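Local coordinates for ferric vibriobactin ABC transporter, periplasmic ferric vibriobactin-binding protein (Vibrio cholerae, PDB 3R5T), which binds iron-loaded vibriobactin in the periplasm and probably delivers it to an ABC transporter for iron uptake, at residues A[116-121]-A[267-272]; A[184-189]-A[212-217]. All blocks are in the same frame, centred on the assembly; numbering follows the deposited sequence.

Both contacts are buried and both line the vibriobactin site, but they lie differently in the two-lobed fold. Interaction 1 reaches across the ligand cleft, from the loop after strand 113-116 to the loop ahead of helix 272-286, and depends on one hydrogen bond, from an arginine to a tyrosine hydroxyl. Interaction 2 stays within the lobe of the mixed sheet, joining the start of helix 185-192 to edge strand 214-217, and rests on aromatic and van der Waals packing. The two meet directly. Asp117 of interaction 1 forms a salt bridge with Arg212 of interaction 2, and His186 NE2 probably hydrogen-bonds Ser267 O.

Interaction 1: A[116-121]-A[267-272]; sequences VDYSDQ and SFRIDL. With VBN ((4S,5R)-N-{3-[(2,3-dihydroxybenzoyl)amino]propyl}-2-(2,3-dihydroxyphenyl)-N-[3-({[(4S,5R)-2-(2,3-dihydroxyphenyl)-5-met hyl-4,5-dihydro-1,3-oxazol-4-yl]carbonyl}amino)propyl]-5-methyl-4,5-dihydro-1,3-oxazole-4-carboxamide), chain B; MOH (methanol), chain D.
Tyr118 and Arg269 meet across the ligand cleft of a two-lobed periplasmic siderophore-binding protein, each on a loop that follows a strand of a different lobe's sheet. Arg269 NH2 donates to Tyr118 OH at 2.9 Å and nearly straight (160°), the hydroxyl lying at the guanidinium edge, close to its plane. The side chains cross at about a right angle, with ring and guanidinium planes 50° apart; NH2 lies at the ring edge, near its plane, while NE sits off the plane beside Tyr118 CE1. Tyr118 holds CG between its backbone N and carbonyl carbon (chi1 57°), which sends the phenol into the cleft, where its OH also bonds Asp98 OD1. Arg269 bends at chi2 to bring its head up to the ligand: NH1 donates to catechol oxygen OAF of VBN at 2.8 Å, while NH2 adds a weak bond to the same oxygen. NE is used by Thr32 OG1 of helix 31-39, so all three guanidinium nitrogens are engaged and the group's rotation is fixed. With the Arg269 side chain about 4 Å from the Fe(III) ion, its positive charge probably offsets the negative charge of the catecholates. Next to it, Phe268 packs against the siderophore, Phe268 CZ lying 3.3 Å from NBD of VBN, an oxazoline nitrogen. The tyrosine's loop is braced by an Asx turn: Asp117 OD1 accepts from Ser119 N at 2.9 Å and from Ser119 OG at 2.7 Å, both on one face of the carboxylate. Gln121, extended beyond CG, reaches the loop's start, Gln121 NE2 donating to Asp117 O at 2.8 Å from above the carbonyl plane, and Asp117 N donates to the oxygen of a methanol probably left from crystallisation.

Interaction 2: A[184-189]-A[212-217]; sequences SAHAQL and RDFLRI. With VBN ((4S,5R)-N-{3-[(2,3-dihydroxybenzoyl)amino]propyl}-2-(2,3-dihydroxyphenyl)-N-[3-({[(4S,5R)-2-(2,3-dihydroxyphenyl)-5-met hyl-4,5-dihydro-1,3-oxazol-4-yl]carbonyl}amino)propyl]-5-methyl-4,5-dihydro-1,3-oxazole-4-carboxamide), chain B.
The N-terminal turn of helix 185-192 packs against edge strand 214-217 of the mixed sheet in the second lobe, forming one wall of the vibriobactin pocket. Its centre is a T-shaped pair: the Phe214 ring directs its edge at the face of His186, with centroids 5.0 Å apart and planes at 83°. Phe214 CZ sits over the middle of the imidazole, and Phe214 CE2 is 3.5 Å from His186 ND1. His186 NE2 faces the loop of residues 267-268, where it probably bonds Ser267 O. Over one face of Phe214, toward its rim, lies carbon CAL of the ligand's dihydroxybenzoyl ring, 3.6 Å from Phe214 CG, so the phenylalanine is wedged between helix and siderophore. Nearby, Ser184 CB touches Asp213 O at 3.2 Å. Ser184 is the helix N-cap: its OG, turned between backbone N and carbonyl carbon (chi1 71°), accepts from Ala187 N at 3.0 Å and also bonds Lys181 O. Asp213 OD1 is gripped twice from the same face, by Phe214 N at 2.9 Å and by Arg216 NH1 at 3.0 Å, the latter a salt bridge. Arg216 NH1 also donates to Phe214 O. These bonds hold the guanidinium with one face over the dihydroxybenzoyl ring, while Arg216 NH2 comes within 3.2 Å of VBN OAJ, an oxygen of another catechol.

Interaction 1: A[116-121]-A[267-272]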
loop_
_atom_site.group_PDB
_atom_site.type_symbol
_atom_site.label_atom_id
_atom_site.label_comp_id
_atom_site.label_asym_id
_atom_site.label_seq_id
_atom_site.Cartn_x
_atom_site.Cartn_y
_atom_site.Cartn_z
ATOM N N VAL A 116 -11.002 -7.697 3.558
ATOM C CA VAL A 116 -9.624 -7.654 4.034
ATOM C C VAL A 116 -9.266 -6.228 4.435
ATOM O O VAL A 116 -9.822 -5.254 3.922
ATOM C CB VAL A 116 -8.625 -8.168 2.957
ATOM C CG1 VAL A 116 -8.911 -9.634 2.636
ATOM C CG2 VAL A 116 -8.689 -7.305 1.686
ATOM N N ASP A 117 -8.351 -6.105 5.387
ATOM C CA ASP A 117 -7.869 -4.804 5.816
ATOM C C ASP A 117 -6.409 -4.682 5.418
ATOM O O ASP A 117 -5.551 -5.411 5.932
ATOM C CB ASP A 117 -8.037 -4.655 7.324
ATOM C CG ASP A 117 -7.719 -3.250 7.815
ATOM O OD1 ASP A 117 -7.267 -2.410 7.004
ATOM O OD2 ASP A 117 -7.929 -3.006 9.021
ATOM N N TYR A 118 -6.123 -3.787 4.482
ATOM C CA TYR A 118 -4.761 -3.586 4.023
ATOM C C TYR A 118 -4.007 -2.560 4.860
ATOM O O TYR A 118 -2.814 -2.334 4.641
ATOM C CB TYR A 118 -4.735 -3.180 2.553
ATOM C CG TYR A 118 -5.541 -1.933 2.247
ATOM C CD1 TYR A 118 -5.161 -0.687 2.743
ATOM C CD2 TYR A 118 -6.668 -1.995 1.433
ATOM C CE1 TYR A 118 -5.892 0.468 2.450
ATOM C CE2 TYR A 118 -7.404 -0.862 1.137
ATOM C CZ TYR A 118 -7.022 0.381 1.636
ATOM O OH TYR A 118 -7.769 1.505 1.311
ATOM N N SER A 119 -4.698 -1.929 5.809
ATOM C CA SER A 119 -4.115 -0.780 6.500
ATOM C C SER A 119 -3.103 -1.123 7.593
ATOM O O SER A 119 -2.385 -0.247 8.050
ATOM C CB SER A 119 -5.221 0.132 7.071
ATOM O OG SER A 119 -5.865 -0.441 8.208
ATOM N N ASP A 120 -3.067 -2.375 8.028
ATOM C CA ASP A 120 -2.180 -2.737 9.137
ATOM C C ASP A 120 -1.371 -3.981 8.851
ATOM O O ASP A 120 -0.914 -4.669 9.774
ATOM C CB ASP A 120 -2.968 -2.929 10.429
ATOM C CG ASP A 120 -3.990 -4.052 10.342
ATOM O OD1 ASP A 120 -4.510 -4.410 11.426
ATOM O OD2 ASP A 120 -4.280 -4.569 9.231
ATOM N N GLN A 121 -1.181 -4.278 7.576
ATOM C CA GLN A 121 -0.293 -5.386 7.259
ATOM C C GLN A 121 0.600 -5.040 6.083
ATOM O O GLN A 121 0.351 -4.110 5.329
ATOM C CB GLN A 121 -1.046 -6.713 7.066
ATOM C CG GLN A 121 -2.128 -6.652 6.024
ATOM C CD GLN A 121 -2.922 -7.969 5.866
ATOM O OE1 GLN A 121 -2.398 -9.064 6.072
ATOM N NE2 GLN A 121 -4.193 -7.851 5.504
ATOM N N SER A 267 4.303 6.005 -4.682
ATOM C CA SER A 267 4.456 5.422 -3.350
ATOM C C SER A 267 3.248 5.610 -2.439
ATOM O O SER A 267 3.343 5.329 -1.244
ATOM C CB SER A 267 5.714 5.969 -2.669
ATOM O OG SER A 267 5.615 7.378 -2.460
ATOM N N PHE A 268 2.136 6.116 -2.976
ATOM C CA PHE A 268 0.968 6.345 -2.127
ATOM C C PHE A 268 0.522 5.059 -1.398
ATOM O O PHE A 268 0.404 5.051 -0.171
ATOM C CB PHE A 268 -0.199 6.995 -2.894
ATOM C CG PHE A 268 -1.395 7.221 -2.036
ATOM C CD1 PHE A 268 -1.355 8.171 -1.016
ATOM C CD2 PHE A 268 -2.533 6.466 -2.209
ATOM C CE1 PHE A 268 -2.434 8.374 -0.183
ATOM C CE2 PHE A 268 -3.627 6.659 -1.374
ATOM C CZ PHE A 268 -3.569 7.617 -0.356
ATOM N N ARG A 269 0.292 3.987 -2.147
ATOM C CA ARG A 269 -0.013 2.682 -1.552
ATOM C C ARG A 269 1.110 1.723 -1.893
ATOM O O ARG A 269 1.771 1.877 -2.942
ATOM C CB ARG A 269 -1.336 2.138 -2.094
ATOM C CG ARG A 269 -2.596 2.807 -1.550
ATOM C CD ARG A 269 -2.813 2.536 -0.088
ATOM N NE ARG A 269 -4.211 2.693 0.331
ATOM C CZ ARG A 269 -4.698 3.743 0.985
ATOM N NH1 ARG A 269 -3.914 4.763 1.321
ATOM N NH2 ARG A 269 -5.980 3.767 1.333
ATOM N N ILE A 270 1.332 0.743 -1.015
ATOM C CA ILE A 270 2.412 -0.226 -1.186
ATOM C C ILE A 270 1.915 -1.557 -1.728
ATOM O O ILE A 270 1.073 -2.225 -1.123
ATOM C CB ILE A 270 3.125 -0.511 0.142
ATOM C CG1 ILE A 270 3.695 0.787 0.732
ATOM C CG2 ILE A 270 4.202 -1.576 -0.082
ATOM C CD1 ILE A 270 4.668 1.473 -0.184
ATOM N N ASP A 271 2.413 -1.925 -2.894
ATOM C CA ASP A 271 2.206 -3.260 -3.425
ATOM C C ASP A 271 3.570 -3.690 -3.973
ATOM O O ASP A 271 4.535 -2.935 -3.892
ATOM C CB ASP A 271 1.086 -3.250 -4.482
ATOM C CG ASP A 271 1.297 -2.195 -5.518
ATOM O OD1 ASP A 271 0.408 -1.333 -5.692
ATOM O OD2 ASP A 271 2.360 -2.238 -6.176
ATOM N N LEU A 272 3.669 -4.889 -4.520
ATOM C CA LEU A 272 4.942 -5.368 -5.049
ATOM C C LEU A 272 5.556 -4.364 -6.023
ATOM O O LEU A 272 6.764 -4.118 -5.997
ATOM C CB LEU A 272 4.735 -6.689 -5.769
ATOM C CG LEU A 272 5.959 -7.197 -6.528
ATOM C CD1 LEU A 272 7.161 -7.479 -5.613
ATOM C CD2 LEU A 272 5.571 -8.448 -7.331
HETATM C C VBN B . -7.988 11.617 1.596
HETATM N N VBN B . -8.736 9.196 1.630
HETATM O O VBN B . -7.981 11.698 2.779
HETATM C CA VBN B . -8.639 10.439 0.884
HETATM C CB VBN B . -10.146 10.678 0.492
HETATM C CAB VBN B . -4.142 8.722 -5.547
HETATM O OAC VBN B . -2.833 12.200 3.503
HETATM O OAD VBN B . -7.650 10.917 -3.582
HETATM O OAF VBN B . -5.387 6.823 2.613
HETATM O OAG VBN B . -8.871 5.743 5.565
HETATM O OAH VBN B . -7.947 6.006 1.188
HETATM O OAI VBN B . -5.773 9.440 2.323
HETATM O OAJ VBN B . -8.155 7.483 3.600
HETATM O OAK VBN B . -6.815 8.006 -0.260
HETATM C CAL VBN B . -2.208 8.104 4.111
HETATM C CAM VBN B . -12.148 7.216 4.578
HETATM C CAN VBN B . -7.830 4.484 -2.200
HETATM C CAO VBN B . -3.210 7.177 3.667
HETATM C CAP VBN B . -11.190 6.405 5.250
HETATM C CAQ VBN B . -8.049 4.601 -0.788
HETATM C CAR VBN B . -2.408 9.526 3.962
HETATM C CAS VBN B . -11.747 8.125 3.588
HETATM C CAT VBN B . -7.300 5.571 -2.943
HETATM C CAU VBN B . -5.739 14.154 1.874
HETATM C CAV VBN B . -6.825 13.772 -1.423
HETATM C CAW VBN B . -5.336 13.442 3.177
HETATM C CAX VBN B . -6.670 13.548 -2.945
HETATM C CAY VBN B . -7.203 13.992 1.458
HETATM C CAZ VBN B . -7.613 12.676 -0.686
HETATM N NBB VBN B . -5.087 12.006 3.090
HETATM N NBC VBN B . -5.846 12.371 -3.217
HETATM N NBD VBN B . -5.706 8.936 -2.439
HETATM O OBF VBN B . -6.170 7.747 -4.404
HETATM C CBG VBN B . -3.754 11.489 3.304
HETATM C CBH VBN B . -6.466 11.074 -3.503
HETATM C CBJ VBN B . -9.975 9.302 2.354
HETATM C CBK VBN B . -4.407 7.675 3.074
HETATM C CBL VBN B . -9.824 6.515 4.928
HETATM C CBM VBN B . -7.728 5.804 -0.164
HETATM C CBN VBN B . -4.604 9.018 2.938
HETATM C CBO VBN B . -9.457 7.384 3.985
HETATM C CBP VBN B . -7.218 6.849 -0.886
HETATM C CBQ VBN B . -3.556 9.981 3.400
HETATM C CBR VBN B . -10.450 8.203 3.272
HETATM C CBS VBN B . -6.974 6.720 -2.326
HETATM C CBU VBN B . -5.472 8.984 -4.863
HETATM C CBW VBN B . -6.520 7.944 -3.069
HETATM C CBX VBN B . -5.504 9.893 -3.535
HETATM N NBY VBN B . -7.546 12.740 0.778
HETATM O OG1 VBN B . -10.907 10.070 1.624
HETATM C CG2 VBN B . -10.583 10.355 -0.928
HETATM C C MOH D . -8.018 -8.510 7.505
HETATM O O MOH D . -7.195 -8.440 6.344
#

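Interaction 2: A[184-189]-A[212-217]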
loop_
_atom_site.group_PDB
_atom_site.type_symbol
_atom_site.label_atom_id
_atom_site.label_comp_id
_atom_site.label_asym_id
_atom_site.label_seq_id
_atom_site.Cartn_x
_atom_site.Cartn_y
_atom_site.Cartn_z
ATOM N N SER A 184 2.174 -0.110 9.364
ATOM C CA SER A 184 1.859 0.239 7.973
ATOM C C SER A 184 2.741 -0.504 6.982
ATOM O O SER A 184 3.912 -0.838 7.273
ATOM C CB SER A 184 1.984 1.753 7.750
ATOM O OG SER A 184 3.337 2.191 7.776
ATOM N N ALA A 185 2.185 -0.759 5.804
ATOM C CA ALA A 185 2.974 -1.369 4.741
ATOM C C ALA A 185 4.208 -0.523 4.428
ATOM O O ALA A 185 5.281 -1.067 4.137
ATOM C CB ALA A 185 2.142 -1.624 3.516
ATOM N N HIS A 186 4.069 0.795 4.530
ATOM C CA HIS A 186 5.179 1.697 4.255
ATOM C C HIS A 186 6.311 1.546 5.267
ATOM O O HIS A 186 7.468 1.439 4.889
ATOM C CB HIS A 186 4.695 3.150 4.291
ATOM C CG HIS A 186 3.778 3.523 3.178
ATOM N ND1 HIS A 186 2.440 3.199 3.180
ATOM C CD2 HIS A 186 3.989 4.271 2.070
ATOM C CE1 HIS A 186 1.866 3.709 2.097
ATOM N NE2 HIS A 186 2.788 4.352 1.400
ATOM N N ALA A 187 5.981 1.639 6.546
ATOM C CA ALA A 187 6.993 1.524 7.591
ATOM C C ALA A 187 7.696 0.177 7.511
ATOM O O ALA A 187 8.920 0.118 7.580
ATOM C CB ALA A 187 6.361 1.690 8.955
ATOM N N GLN A 188 6.923 -0.892 7.320
ATOM C CA GLN A 188 7.518 -2.232 7.342
ATOM C C GLN A 188 8.417 -2.460 6.127
ATOM O O GLN A 188 9.453 -3.113 6.234
ATOM C CB GLN A 188 6.434 -3.306 7.485
ATOM C CG GLN A 188 5.636 -3.160 8.798
ATOM C CD GLN A 188 4.854 -4.406 9.189
ATOM O OE1 GLN A 188 5.446 -5.435 9.538
ATOM N NE2 GLN A 188 3.512 -4.314 9.160
ATOM N N LEU A 189 8.043 -1.897 4.981
ATOM C CA LEU A 189 8.897 -1.979 3.801
ATOM C C LEU A 189 10.256 -1.332 4.066
ATOM O O LEU A 189 11.314 -1.926 3.816
ATOM C CB LEU A 189 8.223 -1.320 2.592
ATOM C CG LEU A 189 9.108 -1.214 1.341
ATOM C CD1 LEU A 189 9.444 -2.572 0.748
ATOM C CD2 LEU A 189 8.423 -0.384 0.291
ATOM N N ARG A 212 -4.962 2.778 11.274
ATOM C CA ARG A 212 -3.852 1.908 11.649
ATOM C C ARG A 212 -2.623 2.108 10.761
ATOM O O ARG A 212 -1.514 1.705 11.145
ATOM C CB ARG A 212 -4.318 0.455 11.623
ATOM C CG ARG A 212 -5.339 0.169 12.715
ATOM C CD ARG A 212 -5.957 -1.222 12.609
ATOM N NE ARG A 212 -6.926 -1.314 11.519
ATOM C CZ ARG A 212 -8.150 -0.793 11.557
ATOM N NH1 ARG A 212 -8.560 -0.128 12.628
ATOM N NH2 ARG A 212 -8.965 -0.936 10.525
ATOM N N ASP A 213 -2.819 2.722 9.595
ATOM C CA ASP A 213 -1.740 2.903 8.620
ATOM C C ASP A 213 -0.931 4.184 8.848
ATOM O O ASP A 213 0.283 4.135 9.107
ATOM C CB ASP A 213 -2.267 2.804 7.158
ATOM C CG ASP A 213 -3.400 3.798 6.811
ATOM O OD1 ASP A 213 -4.105 4.305 7.706
ATOM O OD2 ASP A 213 -3.595 4.038 5.600
ATOM N N PHE A 214 -1.616 5.321 8.746
ATOM C CA PHE A 214 -1.008 6.611 9.041
ATOM C C PHE A 214 -1.825 7.293 10.117
ATOM O O PHE A 214 -3.060 7.314 10.044
ATOM C CB PHE A 214 -0.993 7.517 7.795
ATOM C CG PHE A 214 0.080 7.173 6.784
ATOM C CD1 PHE A 214 1.130 8.042 6.542
ATOM C CD2 PHE A 214 0.030 5.979 6.079
ATOM C CE1 PHE A 214 2.108 7.724 5.603
ATOM C CE2 PHE A 214 1.013 5.658 5.146
ATOM C CZ PHE A 214 2.059 6.532 4.925
ATOM N N LEU A 215 -1.143 7.889 11.091
ATOM C CA LEU A 215 -1.810 8.682 12.111
ATOM C C LEU A 215 -2.109 10.033 11.480
ATOM O O LEU A 215 -1.188 10.724 11.017
ATOM C CB LEU A 215 -0.909 8.884 13.343
ATOM C CG LEU A 215 -1.604 9.501 14.562
ATOM C CD1 LEU A 215 -2.632 8.547 15.124
ATOM C CD2 LEU A 215 -0.597 9.836 15.648
ATOM N N ARG A 216 -3.389 10.411 11.449
ATOM C CA ARG A 216 -3.784 11.733 10.987
ATOM C C ARG A 216 -3.617 12.718 12.138
ATOM O O ARG A 216 -4.070 12.451 13.254
ATOM C CB ARG A 216 -5.226 11.711 10.486
ATOM C CG ARG A 216 -5.369 11.296 9.041
ATOM C CD ARG A 216 -4.886 9.898 8.762
ATOM N NE ARG A 216 -5.495 9.436 7.518
ATOM C CZ ARG A 216 -5.398 8.206 7.037
ATOM N NH1 ARG A 216 -4.663 7.288 7.659
ATOM N NH2 ARG A 216 -6.014 7.907 5.895
ATOM N N ILE A 217 -2.969 13.854 11.866
ATOM C CA ILE A 217 -2.579 14.787 12.923
ATOM C C ILE A 217 -2.778 16.255 12.501
ATOM O O ILE A 217 -2.677 16.583 11.320
ATOM C CB ILE A 217 -1.087 14.571 13.329
ATOM C CG1 ILE A 217 -0.163 14.950 12.165
ATOM C CG2 ILE A 217 -0.842 13.123 13.797
ATOM C CD1 ILE A 217 1.312 14.912 12.493
HETATM C C VBN B . -7.988 11.617 1.596
HETATM N N VBN B . -8.736 9.196 1.630
HETATM O O VBN B . -7.981 11.698 2.779
HETATM C CA VBN B . -8.639 10.439 0.884
HETATM C CB VBN B . -10.146 10.678 0.492
HETATM C CAB VBN B . -4.142 8.722 -5.547
HETATM O OAC VBN B . -2.833 12.200 3.503
HETATM O OAD VBN B . -7.650 10.917 -3.582
HETATM O OAF VBN B . -5.387 6.823 2.613
HETATM O OAG VBN B . -8.871 5.743 5.565
HETATM O OAH VBN B . -7.947 6.006 1.188
HETATM O OAI VBN B . -5.773 9.440 2.323
HETATM O OAJ VBN B . -8.155 7.483 3.600
HETATM O OAK VBN B . -6.815 8.006 -0.260
HETATM C CAL VBN B . -2.208 8.104 4.111
HETATM C CAM VBN B . -12.148 7.216 4.578
HETATM C CAN VBN B . -7.830 4.484 -2.200
HETATM C CAO VBN B . -3.210 7.177 3.667
HETATM C CAP VBN B . -11.190 6.405 5.250
HETATM C CAQ VBN B . -8.049 4.601 -0.788
HETATM C CAR VBN B . -2.408 9.526 3.962
HETATM C CAS VBN B . -11.747 8.125 3.588
HETATM C CAT VBN B . -7.300 5.571 -2.943
HETATM C CAU VBN B . -5.739 14.154 1.874
HETATM C CAV VBN B . -6.825 13.772 -1.423
HETATM C CAW VBN B . -5.336 13.442 3.177
HETATM C CAX VBN B . -6.670 13.548 -2.945
HETATM C CAY VBN B . -7.203 13.992 1.458
HETATM C CAZ VBN B . -7.613 12.676 -0.686
HETATM N NBB VBN B . -5.087 12.006 3.090
HETATM N NBC VBN B . -5.846 12.371 -3.217
HETATM N NBD VBN B . -5.706 8.936 -2.439
HETATM O OBF VBN B . -6.170 7.747 -4.404
HETATM C CBG VBN B . -3.754 11.489 3.304
HETATM C CBH VBN B . -6.466 11.074 -3.503
HETATM C CBJ VBN B . -9.975 9.302 2.354
HETATM C CBK VBN B . -4.407 7.675 3.074
HETATM C CBL VBN B . -9.824 6.515 4.928
HETATM C CBM VBN B . -7.728 5.804 -0.164
HETATM C CBN VBN B . -4.604 9.018 2.938
HETATM C CBO VBN B . -9.457 7.384 3.985
HETATM C CBP VBN B . -7.218 6.849 -0.886
HETATM C CBQ VBN B . -3.556 9.981 3.400
HETATM C CBR VBN B . -10.450 8.203 3.272
HETATM C CBS VBN B . -6.974 6.720 -2.326
HETATM C CBU VBN B . -5.472 8.984 -4.863
HETATM C CBW VBN B . -6.520 7.944 -3.069
HETATM C CBX VBN B . -5.504 9.893 -3.535
HETATM N NBY VBN B . -7.546 12.740 0.778
HETATM O OG1 VBN B . -10.907 10.070 1.624
HETATM C CG2 VBN B . -10.583 10.355 -0.928
#